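Local structure of enoyl-CoA hydratase, EchA12_1 (Mycobacterium marinum M, 3QRE) at residues 125-130 against 149-154; 41-46 against 63-68; 201-206 against 213-218; 191-194 against 198-201; 230-235 against 239-244. The protein probably acts as an enoyl-CoA hydratase of fatty acid metabolism, belonging to the crotonase-like enoyl-CoA hydratase/isomerase family. All coordinates share one frame; numbering follows the deposited sequence.

Contact 1: residues 125-130 against 149-154; sequences FVTMLR and ALMCDV
The flat group here is the peptide carbonyl of Met151, with Val126 CG1 lying over one face of it and Thr127 CG2 staying near the level of the group rather than rising above it. In this part of the crotonase fold, the 3-10 turn 125-128, ahead of strand 133-137, meets the C-terminal end of helix 144-151. Val126 CG1 is 3.6 Å from Met151 O, and Thr127 CG2 comes to 3.4 Å from the same Met151 O, so two methyl groups crowd round one carbonyl oxygen. The valine methyl gets there by standing anti to its own backbone N (chi1 160°). It also borders the backbone of the next residue, with CG1 4.1 Å from Cys152 CA. Thr127 is turned so that OG1 bonds back to His124 O (chi1 78°), which leaves the methyl branch to face the helix end. The Met151 chain starts toward the turn and then bends away at chi2, crossing the threonine obliquely and passing on to Ile181 of helix 178-185. Nearby polar atoms are drawn together by Lys245, whose NZ bonds Val126 O and forms a salt bridge with Asp153 OD2. A water between the segments lies close to Met151 O and donates a weak bond to Val126 O (3.4 Å). The sulfur of Met151 adds a looser apolar touch, SD lying 4.1 Å from Thr127 CG2.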
# COMPACT_ATOMS: atom_id res chain seq x y z
N PHE A 125 1.65 17.08 -13.46
CA PHE A 125 2.85 17.53 -14.16
C PHE A 125 4.07 17.64 -13.21
O PHE A 125 5.21 17.45 -13.62
CB PHE A 125 2.58 18.84 -14.92
CG PHE A 125 2.99 20.06 -14.18
CD1 PHE A 125 4.22 20.68 -14.46
CD2 PHE A 125 2.18 20.58 -13.19
CE1 PHE A 125 4.62 21.82 -13.75
CE2 PHE A 125 2.55 21.71 -12.49
CZ PHE A 125 3.80 22.33 -12.76
N VAL A 126 3.82 17.93 -11.94
CA VAL A 126 4.89 17.91 -10.91
C VAL A 126 5.64 16.57 -10.83
O VAL A 126 6.88 16.55 -10.57
CB VAL A 126 4.35 18.38 -9.55
CG1 VAL A 126 5.22 17.94 -8.42
CG2 VAL A 126 4.24 19.91 -9.54
N THR A 127 4.94 15.47 -11.09
CA THR A 127 5.57 14.16 -11.11
C THR A 127 6.52 13.98 -12.28
O THR A 127 7.30 13.05 -12.28
CB THR A 127 4.55 12.98 -11.13
OG1 THR A 127 4.01 12.82 -12.45
CG2 THR A 127 3.42 13.16 -10.10
N MET A 128 6.47 14.85 -13.27
CA MET A 128 7.32 14.67 -14.47
C MET A 128 8.50 15.65 -14.49
O MET A 128 9.22 15.73 -15.48
CB MET A 128 6.47 14.80 -15.74
CG MET A 128 5.39 13.72 -15.81
SD MET A 128 4.35 13.71 -17.29
CE MET A 128 3.40 15.23 -17.18
N LEU A 129 8.67 16.40 -13.40
CA LEU A 129 9.78 17.31 -13.27
C LEU A 129 11.06 16.50 -13.04
O LEU A 129 11.02 15.39 -12.51
CB LEU A 129 9.59 18.29 -12.10
CG LEU A 129 8.42 19.29 -12.12
CD1 LEU A 129 8.40 20.13 -10.87
CD2 LEU A 129 8.42 20.17 -13.41
N ARG A 130 12.18 17.08 -13.45
CA ARG A 130 13.49 16.58 -13.10
C ARG A 130 13.81 16.74 -11.60
O ARG A 130 14.71 16.08 -11.09
CB ARG A 130 14.55 17.32 -13.93
CG ARG A 130 14.66 16.85 -15.40
CD ARG A 130 15.75 17.63 -16.19
NE ARG A 130 15.33 19.00 -16.48
CZ ARG A 130 15.69 20.09 -15.78
NH1 ARG A 130 16.51 19.99 -14.73
NH2 ARG A 130 15.24 21.29 -16.14
N ALA A 149 -0.99 18.44 -3.44
CA ALA A 149 -0.10 17.95 -2.38
C ALA A 149 0.35 16.55 -2.71
O ALA A 149 1.53 16.26 -2.65
CB ALA A 149 -0.80 17.98 -1.00
N LEU A 150 -0.60 15.70 -3.13
CA LEU A 150 -0.31 14.29 -3.41
C LEU A 150 0.52 14.07 -4.65
O LEU A 150 1.15 13.02 -4.78
CB LEU A 150 -1.61 13.47 -3.49
CG LEU A 150 -2.50 13.39 -2.25
CD1 LEU A 150 -3.60 12.37 -2.48
CD2 LEU A 150 -1.71 13.05 -0.97
N MET A 151 0.55 15.07 -5.55
CA MET A 151 1.42 15.00 -6.75
C MET A 151 2.89 15.27 -6.40
O MET A 151 3.82 14.92 -7.17
CB MET A 151 0.95 15.95 -7.89
CG MET A 151 -0.40 15.58 -8.48
SD MET A 151 -0.47 13.86 -9.11
CE MET A 151 -2.24 13.87 -9.54
N CYS A 152 3.10 15.90 -5.25
CA CYS A 152 4.44 16.18 -4.79
C CYS A 152 5.18 14.90 -4.41
O CYS A 152 4.58 13.86 -4.15
CB CYS A 152 4.41 17.19 -3.62
SG CYS A 152 3.74 18.80 -4.12
N ASP A 153 6.51 14.97 -4.39
CA ASP A 153 7.33 13.80 -4.07
C ASP A 153 7.17 13.39 -2.62
O ASP A 153 7.00 12.21 -2.31
CB ASP A 153 8.79 14.11 -4.41
CG ASP A 153 8.98 14.36 -5.88
OD1 ASP A 153 9.06 13.39 -6.61
OD2 ASP A 153 9.02 15.51 -6.35
N VAL A 154 7.24 14.38 -1.72
CA VAL A 154 7.25 14.13 -0.27
C VAL A 154 6.41 15.19 0.42
O VAL A 154 6.45 16.38 0.03
CB VAL A 154 8.69 14.11 0.30
CG1 VAL A 154 8.67 13.78 1.77
CG2 VAL A 154 9.57 13.09 -0.44
O HOH W 1 6.26 14.61 -7.82

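Contact 2: residues 41-46 against 63-68; sequences AIITFN and YAAIDR
This is an apolar strand-to-helix contact inside a beta-alpha-beta unit, in which strand 40-45, helix 56-71 and strand 77-82 follow one another and the helix packs over the two parallel strands. One inward-facing side chain of the strand, Ile43, carries the contact; it enters between Ala65 and Ile66 on the helix. The backbones come nearest at Ile43 and Ala65, whose CA atoms are 6.8 Å apart, a close approach made possible by the small alanine side chain. Ala65 CB lies against both branches of the isoleucine, 4.0 Å from Ile43 CG2 and 3.8 Å from Ile43 CD1. Ile43 extends its longer branch fully (chi2 -176°), which carries CD1 past the alanine as far as the helix backbone, 3.8 Å from Ile66 N. Ile66 starts out away from the strand but folds back at its second torsion (chi2 -65°), bringing its terminal methyl round toward the sheet. The two isoleucines cross at about a right angle. All three residues are buried, and no hydrogen bond links the segments. Around them, Ile43 also packs on Val31 of the adjoining antiparallel strand and on Ile78 and Leu80 of strand 77-82, so it joins the sheet to the helix that covers it. The isoleucine ends meet methyl to methyl, Ile43 CD1 3.7 Å from Ile66 CD1.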
# COMPACT_ATOMS: atom_id res chain seq x y z
N ALA A 41 14.29 26.14 -3.84
CA ALA A 41 13.26 27.09 -4.23
C ALA A 41 12.00 26.93 -3.35
O ALA A 41 11.36 25.87 -3.35
CB ALA A 41 12.89 26.89 -5.72
N ILE A 42 11.66 27.98 -2.62
CA ILE A 42 10.46 28.00 -1.79
C ILE A 42 9.33 28.71 -2.53
O ILE A 42 9.43 29.90 -2.88
CB ILE A 42 10.71 28.68 -0.42
CG1 ILE A 42 11.88 28.00 0.29
CG2 ILE A 42 9.41 28.67 0.43
CD1 ILE A 42 12.32 28.69 1.58
N ILE A 43 8.25 27.96 -2.77
CA ILE A 43 7.11 28.44 -3.52
C ILE A 43 5.95 28.50 -2.54
O ILE A 43 5.59 27.50 -1.89
CB ILE A 43 6.84 27.51 -4.72
CG1 ILE A 43 8.08 27.48 -5.63
CG2 ILE A 43 5.55 27.90 -5.47
CD1 ILE A 43 7.90 26.66 -6.92
N THR A 44 5.36 29.69 -2.44
CA THR A 44 4.37 29.99 -1.42
C THR A 44 3.08 30.51 -2.05
O THR A 44 3.09 31.57 -2.71
CB THR A 44 4.93 31.01 -0.38
OG1 THR A 44 6.18 30.52 0.13
CG2 THR A 44 3.94 31.26 0.79
N PHE A 45 1.99 29.76 -1.86
CA PHE A 45 0.65 30.28 -2.20
C PHE A 45 0.34 31.48 -1.31
O PHE A 45 0.42 31.40 -0.08
CB PHE A 45 -0.45 29.22 -2.05
CG PHE A 45 -0.25 27.98 -2.91
CD1 PHE A 45 -0.00 28.08 -4.28
CD2 PHE A 45 -0.31 26.72 -2.33
CE1 PHE A 45 0.17 26.96 -5.05
CE2 PHE A 45 -0.13 25.58 -3.09
CZ PHE A 45 0.10 25.70 -4.46
N ASN A 46 -0.00 32.59 -1.95
CA ASN A 46 -0.12 33.89 -1.28
C ASN A 46 -1.48 34.54 -1.45
O ASN A 46 -1.58 35.72 -1.76
CB ASN A 46 1.00 34.84 -1.76
CG ASN A 46 1.06 36.12 -0.94
OD1 ASN A 46 0.86 36.10 0.28
ND2 ASN A 46 1.33 37.24 -1.60
N TYR A 63 2.68 27.70 -11.95
CA TYR A 63 3.35 27.22 -13.16
C TYR A 63 4.62 27.99 -13.43
O TYR A 63 5.67 27.38 -13.70
CB TYR A 63 2.46 27.29 -14.38
CG TYR A 63 1.21 26.45 -14.25
CD1 TYR A 63 1.22 25.28 -13.45
CD2 TYR A 63 0.04 26.80 -14.91
CE1 TYR A 63 0.09 24.49 -13.32
CE2 TYR A 63 -1.11 26.03 -14.77
CZ TYR A 63 -1.07 24.86 -13.97
OH TYR A 63 -2.21 24.08 -13.83
N ALA A 64 4.54 29.31 -13.30
CA ALA A 64 5.67 30.18 -13.61
C ALA A 64 6.77 29.95 -12.59
O ALA A 64 7.94 29.89 -12.94
CB ALA A 64 5.23 31.67 -13.67
N ALA A 65 6.38 29.81 -11.32
CA ALA A 65 7.33 29.57 -10.24
C ALA A 65 8.03 28.22 -10.41
O ALA A 65 9.26 28.17 -10.39
CB ALA A 65 6.64 29.67 -8.88
N ILE A 66 7.26 27.15 -10.61
CA ILE A 66 7.82 25.81 -10.94
C ILE A 66 8.76 25.83 -12.15
O ILE A 66 9.87 25.30 -12.09
CB ILE A 66 6.72 24.74 -11.19
CG1 ILE A 66 5.97 24.38 -9.90
CG2 ILE A 66 7.31 23.49 -11.85
CD1 ILE A 66 6.79 23.70 -8.81
N ASP A 67 8.31 26.43 -13.26
CA ASP A 67 9.15 26.57 -14.45
C ASP A 67 10.48 27.23 -14.13
O ASP A 67 11.53 26.77 -14.58
CB ASP A 67 8.44 27.32 -15.58
CG ASP A 67 7.32 26.48 -16.22
OD1 ASP A 67 7.13 25.31 -15.79
OD2 ASP A 67 6.63 27.00 -17.14
N ARG A 68 10.43 28.27 -13.32
CA ARG A 68 11.65 29.00 -12.94
C ARG A 68 12.63 28.16 -12.11
O ARG A 68 13.82 28.11 -12.42
CB ARG A 68 11.28 30.32 -12.25
CG ARG A 68 12.47 31.12 -11.77
CD ARG A 68 11.98 32.36 -11.03
NE ARG A 68 13.08 33.09 -10.39
CZ ARG A 68 12.91 34.17 -9.62
NH1 ARG A 68 11.68 34.64 -9.39
NH2 ARG A 68 13.95 34.77 -9.08

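Contact 3: residues 201-206 against 213-218; sequences FLAEEA and KEVVTP
Apolar contact dominates: Ala203, in the first turn of helix 203-208, presses its methyl against the forked end of Val215 on strand 214-216. Ala203 CB faces both branches, 3.9 Å from Val215 CG2 and 4.0 Å from Val215 CG1. The backbones approach most closely at this same pair, their CA atoms 6.4 Å apart.

Methyl-to-oxygen contacts make up the rest. Val215 CG2 lies 3.4 Å from the backbone oxygen Ala203 O, while Val215 CG1, anti to the backbone N (chi1 -179°), turns to the carboxylate of the next helical residue. Glu204 is bent at chi2 (82°), and its chain crosses the valine at about a right angle so that OE2 comes to 3.6 Å from Val215 CG1. Neither oxygen contact is a hydrogen bond.

Ala206 N bonds Leu202 O as the helix begins, and strand 214-216 pairs with strand 154-158, whose Ala157 also touches Ala203.

With no hydrogen bond or salt bridge between the segments, the helix is seated on the outermost strand of the larger sheet within this chain chiefly by van der Waals contact, methyl on methyl and methyl on oxygen. Glu204 is solvent-exposed, and its carboxylate, not an aliphatic carbon, borders Val215 CG1.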
# COMPACT_ATOMS: atom_id res chain seq x y z
N PHE A 201 -10.18 14.39 7.63
CA PHE A 201 -9.18 13.69 8.46
C PHE A 201 -8.01 14.62 8.72
O PHE A 201 -7.71 15.51 7.91
CB PHE A 201 -8.72 12.36 7.84
CG PHE A 201 -8.22 12.49 6.43
CD1 PHE A 201 -6.85 12.43 6.16
CD2 PHE A 201 -9.11 12.68 5.37
CE1 PHE A 201 -6.39 12.53 4.85
CE2 PHE A 201 -8.66 12.80 4.08
CZ PHE A 201 -7.30 12.73 3.80
N LEU A 202 -7.39 14.41 9.87
CA LEU A 202 -6.31 15.28 10.30
C LEU A 202 -4.95 14.71 9.87
O LEU A 202 -4.86 13.53 9.45
CB LEU A 202 -6.38 15.44 11.82
CG LEU A 202 -7.31 16.47 12.48
CD1 LEU A 202 -8.44 16.97 11.58
CD2 LEU A 202 -7.90 15.86 13.77
N ALA A 203 -3.91 15.55 9.97
CA ALA A 203 -2.52 15.17 9.67
C ALA A 203 -2.13 13.79 10.21
O ALA A 203 -1.43 13.03 9.53
CB ALA A 203 -1.54 16.24 10.19
N GLU A 204 -2.57 13.47 11.42
CA GLU A 204 -2.14 12.25 12.08
C GLU A 204 -2.73 10.99 11.40
O GLU A 204 -2.02 9.99 11.19
CB GLU A 204 -2.42 12.31 13.60
CG GLU A 204 -1.51 13.35 14.39
CD GLU A 204 -1.94 14.89 14.37
OE1 GLU A 204 -3.02 15.31 13.85
OE2 GLU A 204 -1.13 15.70 14.92
N GLU A 205 -4.02 11.04 11.06
CA GLU A 205 -4.66 9.98 10.29
C GLU A 205 -4.02 9.91 8.90
O GLU A 205 -3.68 8.83 8.41
CB GLU A 205 -6.18 10.15 10.22
CG GLU A 205 -6.86 8.90 9.69
CD GLU A 205 -8.38 8.99 9.56
OE1 GLU A 205 -8.95 8.06 8.95
OE2 GLU A 205 -9.01 9.94 10.08
N ALA A 206 -3.79 11.06 8.28
CA ALA A 206 -3.13 11.09 6.98
C ALA A 206 -1.81 10.35 6.97
O ALA A 206 -1.53 9.66 6.00
CB ALA A 206 -2.97 12.55 6.43
N LYS A 213 4.43 11.88 5.11
CA LYS A 213 5.63 11.20 5.60
C LYS A 213 5.78 11.38 7.11
O LYS A 213 6.23 10.46 7.83
CB LYS A 213 6.88 11.70 4.87
CG LYS A 213 8.20 11.60 5.66
CD LYS A 213 9.39 12.17 4.88
CE LYS A 213 10.71 12.15 5.69
NZ LYS A 213 11.08 10.77 6.11
N GLU A 214 5.40 12.56 7.60
CA GLU A 214 5.71 12.93 8.97
C GLU A 214 4.90 14.14 9.40
O GLU A 214 4.76 15.12 8.62
CB GLU A 214 7.20 13.21 9.07
CG GLU A 214 7.79 13.38 10.45
CD GLU A 214 9.29 13.67 10.39
OE1 GLU A 214 10.04 12.85 9.82
OE2 GLU A 214 9.71 14.73 10.92
N VAL A 215 4.35 14.06 10.61
CA VAL A 215 3.66 15.19 11.24
C VAL A 215 4.60 15.91 12.23
O VAL A 215 5.17 15.28 13.11
CB VAL A 215 2.38 14.73 12.01
CG1 VAL A 215 1.66 15.93 12.65
CG2 VAL A 215 1.44 13.97 11.08
N VAL A 216 4.76 17.21 12.06
CA VAL A 216 5.52 18.01 13.03
C VAL A 216 4.63 19.13 13.60
O VAL A 216 3.55 19.38 13.06
CB VAL A 216 6.80 18.64 12.41
CG1 VAL A 216 7.77 17.57 11.96
CG2 VAL A 216 6.45 19.57 11.27
N THR A 217 5.09 19.78 14.68
CA THR A 217 4.42 20.97 15.22
C THR A 217 4.36 22.09 14.18
O THR A 217 5.24 22.14 13.30
CB THR A 217 5.18 21.55 16.44
OG1 THR A 217 6.51 21.93 16.05
CG2 THR A 217 5.24 20.53 17.58
N PRO A 218 3.35 22.98 14.25
CA PRO A 218 3.28 24.07 13.26
C PRO A 218 4.57 24.91 13.19
O PRO A 218 5.04 25.21 12.08
CB PRO A 218 2.07 24.90 13.73
CG PRO A 218 1.17 23.85 14.38
CD PRO A 218 2.15 22.95 15.11

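Contact 4: residues 191-194 against 198-201; sequences ALDL and GRTF
Arg199 meets Asp193 side-on, NE and NH2 both closing on OD2 in a salt bridge; NE also makes a weak bond to Asp193 OD1. The NH2 bond to Asp193 OD2 is 2.9 Å and fairly straight (154°); the NE bond to the same Asp193 OD2 is longer, at 3.2 Å. Both arrive on the syn side and from one face of the carboxylate, whose plane is tilted 21° from the guanidinium. Leu194 CD2 covers one face of that guanidinium, offset toward its rim, 3.6 Å from Arg199 NH2. The same methyl reaches the Phe201 ring obliquely, CD2 lying 3.7 Å from Phe201 CE2, so this leucine touches both the guanidinium face and the Phe201 ring.

Behind these side chains, Gly198 N donates to Leu194 O (2.9 Å), closing the last turn of helix 188-197, and the glycine then leaves helical geometry with a positive phi of 64°. A water donates to both Leu194 O and Arg199 O, spanning the turn. Farther out, Glu205 is a second partner for Arg199 NH2, and from the third subunit Lys213 and Tyr228 bind the two Asp193 oxygens. The arrangement is a glycine-terminated helix end leading into strand 200-202, with its ion pair extended into an intersubunit charge network of the crotonase-type trimer.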
# COMPACT_ATOMS: atom_id res chain seq x y z
N ALA A 191 -9.08 5.08 -0.99
CA ALA A 191 -9.64 6.02 -1.96
C ALA A 191 -11.16 5.97 -1.96
O ALA A 191 -11.81 7.01 -1.95
CB ALA A 191 -9.07 5.78 -3.38
N LEU A 192 -11.75 4.78 -1.94
CA LEU A 192 -13.22 4.69 -1.90
C LEU A 192 -13.82 5.34 -0.64
O LEU A 192 -14.78 6.10 -0.73
CB LEU A 192 -13.75 3.25 -2.08
CG LEU A 192 -13.54 2.72 -3.51
CD1 LEU A 192 -13.45 1.21 -3.53
CD2 LEU A 192 -14.62 3.24 -4.48
N ASP A 193 -13.23 5.02 0.50
CA ASP A 193 -13.67 5.61 1.76
C ASP A 193 -13.63 7.17 1.73
O ASP A 193 -14.64 7.82 1.98
CB ASP A 193 -12.83 5.04 2.93
CG ASP A 193 -13.06 5.77 4.25
OD1 ASP A 193 -14.16 6.37 4.44
OD2 ASP A 193 -12.15 5.75 5.10
N LEU A 194 -12.46 7.74 1.42
CA LEU A 194 -12.25 9.19 1.43
C LEU A 194 -13.10 9.93 0.40
O LEU A 194 -13.64 10.99 0.70
CB LEU A 194 -10.75 9.53 1.25
CG LEU A 194 -9.87 9.00 2.40
CD1 LEU A 194 -8.38 9.33 2.20
CD2 LEU A 194 -10.35 9.48 3.78
N GLY A 198 -16.24 11.86 1.67
CA GLY A 198 -15.83 13.26 1.65
C GLY A 198 -15.39 13.72 3.03
O GLY A 198 -15.36 14.92 3.31
N ARG A 199 -15.04 12.77 3.90
CA ARG A 199 -14.83 13.10 5.31
C ARG A 199 -13.54 13.87 5.56
O ARG A 199 -12.62 13.83 4.75
CB ARG A 199 -14.88 11.84 6.20
CG ARG A 199 -13.69 10.89 6.02
CD ARG A 199 -13.97 9.53 6.69
NE ARG A 199 -12.89 8.56 6.47
CZ ARG A 199 -11.74 8.54 7.15
NH1 ARG A 199 -11.48 9.44 8.10
NH2 ARG A 199 -10.83 7.61 6.87
N THR A 200 -13.49 14.54 6.70
CA THR A 200 -12.35 15.31 7.14
C THR A 200 -11.46 14.39 7.96
O THR A 200 -11.93 13.65 8.83
CB THR A 200 -12.82 16.58 7.96
OG1 THR A 200 -13.38 17.57 7.06
CG2 THR A 200 -11.70 17.21 8.72
N PHE A 201 -10.18 14.39 7.63
CA PHE A 201 -9.18 13.69 8.46
C PHE A 201 -8.01 14.62 8.72
O PHE A 201 -7.71 15.51 7.91
CB PHE A 201 -8.72 12.36 7.84
CG PHE A 201 -8.22 12.49 6.43
CD1 PHE A 201 -6.85 12.43 6.16
CD2 PHE A 201 -9.11 12.68 5.37
CE1 PHE A 201 -6.39 12.53 4.85
CE2 PHE A 201 -8.66 12.80 4.08
CZ PHE A 201 -7.30 12.73 3.80
O HOH W 2 -12.22 12.75 2.33

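Contact 5: residues 230-235 against 239-244; sequences EDIARY and SSMAVI
The helical segments 230-235 and 239-244 come nearest at Ala233 and Met241, CA atoms 8.8 Å apart, and one long side chain makes the contact. Met241 runs out extended beyond CG (chi2 174°, chi3 172°), which delivers its terminal methyl to the surface of the other helix. There CE lies 3.4 Å from Ile232 CG1, and the two side chains cross at about a right angle. Ile232 holds CG1 between its backbone N and carbonyl carbon (chi1 85°), which sets that branch beside the incoming methyl. The methyl also touches backbone: Met241 CE is 3.2 Å from Ile232 O and 3.7 Å from Ala233 N. It is thus lodged against a turn of the helix as well as against the isoleucine. No hydrogen bond joins the segments, so the contact is one of van der Waals packing.

Strand 77-82 lies beside both helices, Val77 touching Ile232, Ala233 and Met241 alike. Pro132 and Cys236 add to the surroundings of the methionine, and Leu196 of the second subunit packs on both Met241 and Tyr235. The helix pair thus packs on strand 77-82 through Val77 and also meets the second subunit.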
# COMPACT_ATOMS: atom_id res chain seq x y z
N GLU A 230 17.42 20.31 1.86
CA GLU A 230 18.87 20.49 1.72
C GLU A 230 19.63 19.19 1.99
O GLU A 230 20.67 18.95 1.38
CB GLU A 230 19.38 21.67 2.57
CG GLU A 230 19.41 23.00 1.77
CD GLU A 230 19.35 24.24 2.65
OE1 GLU A 230 18.46 25.12 2.42
OE2 GLU A 230 20.19 24.33 3.58
N ASP A 231 19.11 18.36 2.90
CA ASP A 231 19.63 17.01 3.11
C ASP A 231 19.67 16.21 1.81
O ASP A 231 20.73 15.69 1.45
CB ASP A 231 18.83 16.24 4.18
CG ASP A 231 19.38 16.42 5.59
OD1 ASP A 231 20.13 17.40 5.87
OD2 ASP A 231 19.07 15.57 6.45
N ILE A 232 18.54 16.13 1.09
CA ILE A 232 18.52 15.38 -0.18
C ILE A 232 19.35 16.04 -1.28
O ILE A 232 19.96 15.36 -2.11
CB ILE A 232 17.06 14.97 -0.67
CG1 ILE A 232 16.39 16.08 -1.46
CG2 ILE A 232 16.18 14.52 0.51
CD1 ILE A 232 14.95 15.75 -1.82
N ALA A 233 19.39 17.37 -1.26
CA ALA A 233 20.21 18.13 -2.18
C ALA A 233 21.70 17.81 -2.01
O ALA A 233 22.45 17.76 -3.00
CB ALA A 233 19.97 19.62 -2.02
N ARG A 234 22.14 17.58 -0.78
CA ARG A 234 23.51 17.16 -0.59
C ARG A 234 23.69 15.70 -1.00
O ARG A 234 24.66 15.36 -1.69
CB ARG A 234 23.98 17.41 0.86
N TYR A 235 22.75 14.84 -0.63
CA TYR A 235 22.92 13.40 -0.87
C TYR A 235 22.88 12.95 -2.35
O TYR A 235 23.68 12.11 -2.75
CB TYR A 235 21.99 12.54 -0.01
CG TYR A 235 21.98 11.08 -0.45
CD1 TYR A 235 23.04 10.21 -0.13
CD2 TYR A 235 20.92 10.59 -1.23
CE1 TYR A 235 23.02 8.86 -0.58
CE2 TYR A 235 20.90 9.27 -1.68
CZ TYR A 235 21.94 8.41 -1.36
OH TYR A 235 21.86 7.11 -1.82
N SER A 239 21.18 14.71 -11.60
CA SER A 239 20.80 13.67 -12.54
C SER A 239 20.36 12.40 -11.81
O SER A 239 19.60 11.59 -12.33
CB SER A 239 21.91 13.40 -13.57
OG SER A 239 23.09 12.92 -12.95
N SER A 240 20.82 12.25 -10.57
CA SER A 240 20.34 11.13 -9.76
C SER A 240 18.91 11.32 -9.29
O SER A 240 18.13 10.37 -9.31
CB SER A 240 21.26 10.85 -8.56
OG SER A 240 22.25 9.91 -8.93
N MET A 241 18.56 12.54 -8.88
CA MET A 241 17.16 12.85 -8.55
C MET A 241 16.23 12.64 -9.77
O MET A 241 15.18 12.03 -9.64
CB MET A 241 17.04 14.30 -8.05
CG MET A 241 17.58 14.54 -6.66
SD MET A 241 17.56 16.29 -6.21
CE MET A 241 18.02 16.14 -4.50
N ALA A 242 16.65 13.11 -10.95
CA ALA A 242 15.83 13.02 -12.17
C ALA A 242 15.56 11.58 -12.52
O ALA A 242 14.45 11.23 -12.93
CB ALA A 242 16.53 13.70 -13.35
N VAL A 243 16.59 10.76 -12.34
CA VAL A 243 16.55 9.34 -12.62
C VAL A 243 15.60 8.64 -11.67
O VAL A 243 14.74 7.82 -12.08
CB VAL A 243 17.98 8.74 -12.51
CG1 VAL A 243 17.96 7.28 -12.17
CG2 VAL A 243 18.71 8.98 -13.79
N ILE A 244 15.73 8.99 -10.39
CA ILE A 244 14.87 8.43 -9.36
C ILE A 244 13.39 8.72 -9.68
O ILE A 244 12.58 7.79 -9.70
CB ILE A 244 15.29 8.90 -7.94
CG1 ILE A 244 16.59 8.19 -7.55
CG2 ILE A 244 14.18 8.66 -6.91
CD1 ILE A 244 17.38 8.87 -6.43

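In the fold
From the N terminus, contact 2 comes first and closes the strand-to-helix half of a beta-alpha-beta unit. Contact 1 follows in series, joining the turn before strand 133-137 to the end of helix 144-151; its Phe125 and Leu129 pack on Ile66 of contact 2. Contact 4 then closes a tight helix-to-strand turn, and contact 3 begins where it ends: the two share Phe201. Contact 5 comes last, across a short helix-helix connection, and touches contact 1 at Arg130. None crosses another. Contacts 2 and 3 reach the same six-stranded sheet on opposite sides of the chain's centre, while contacts 4 and 5 lie about 33 Å apart, centre to centre.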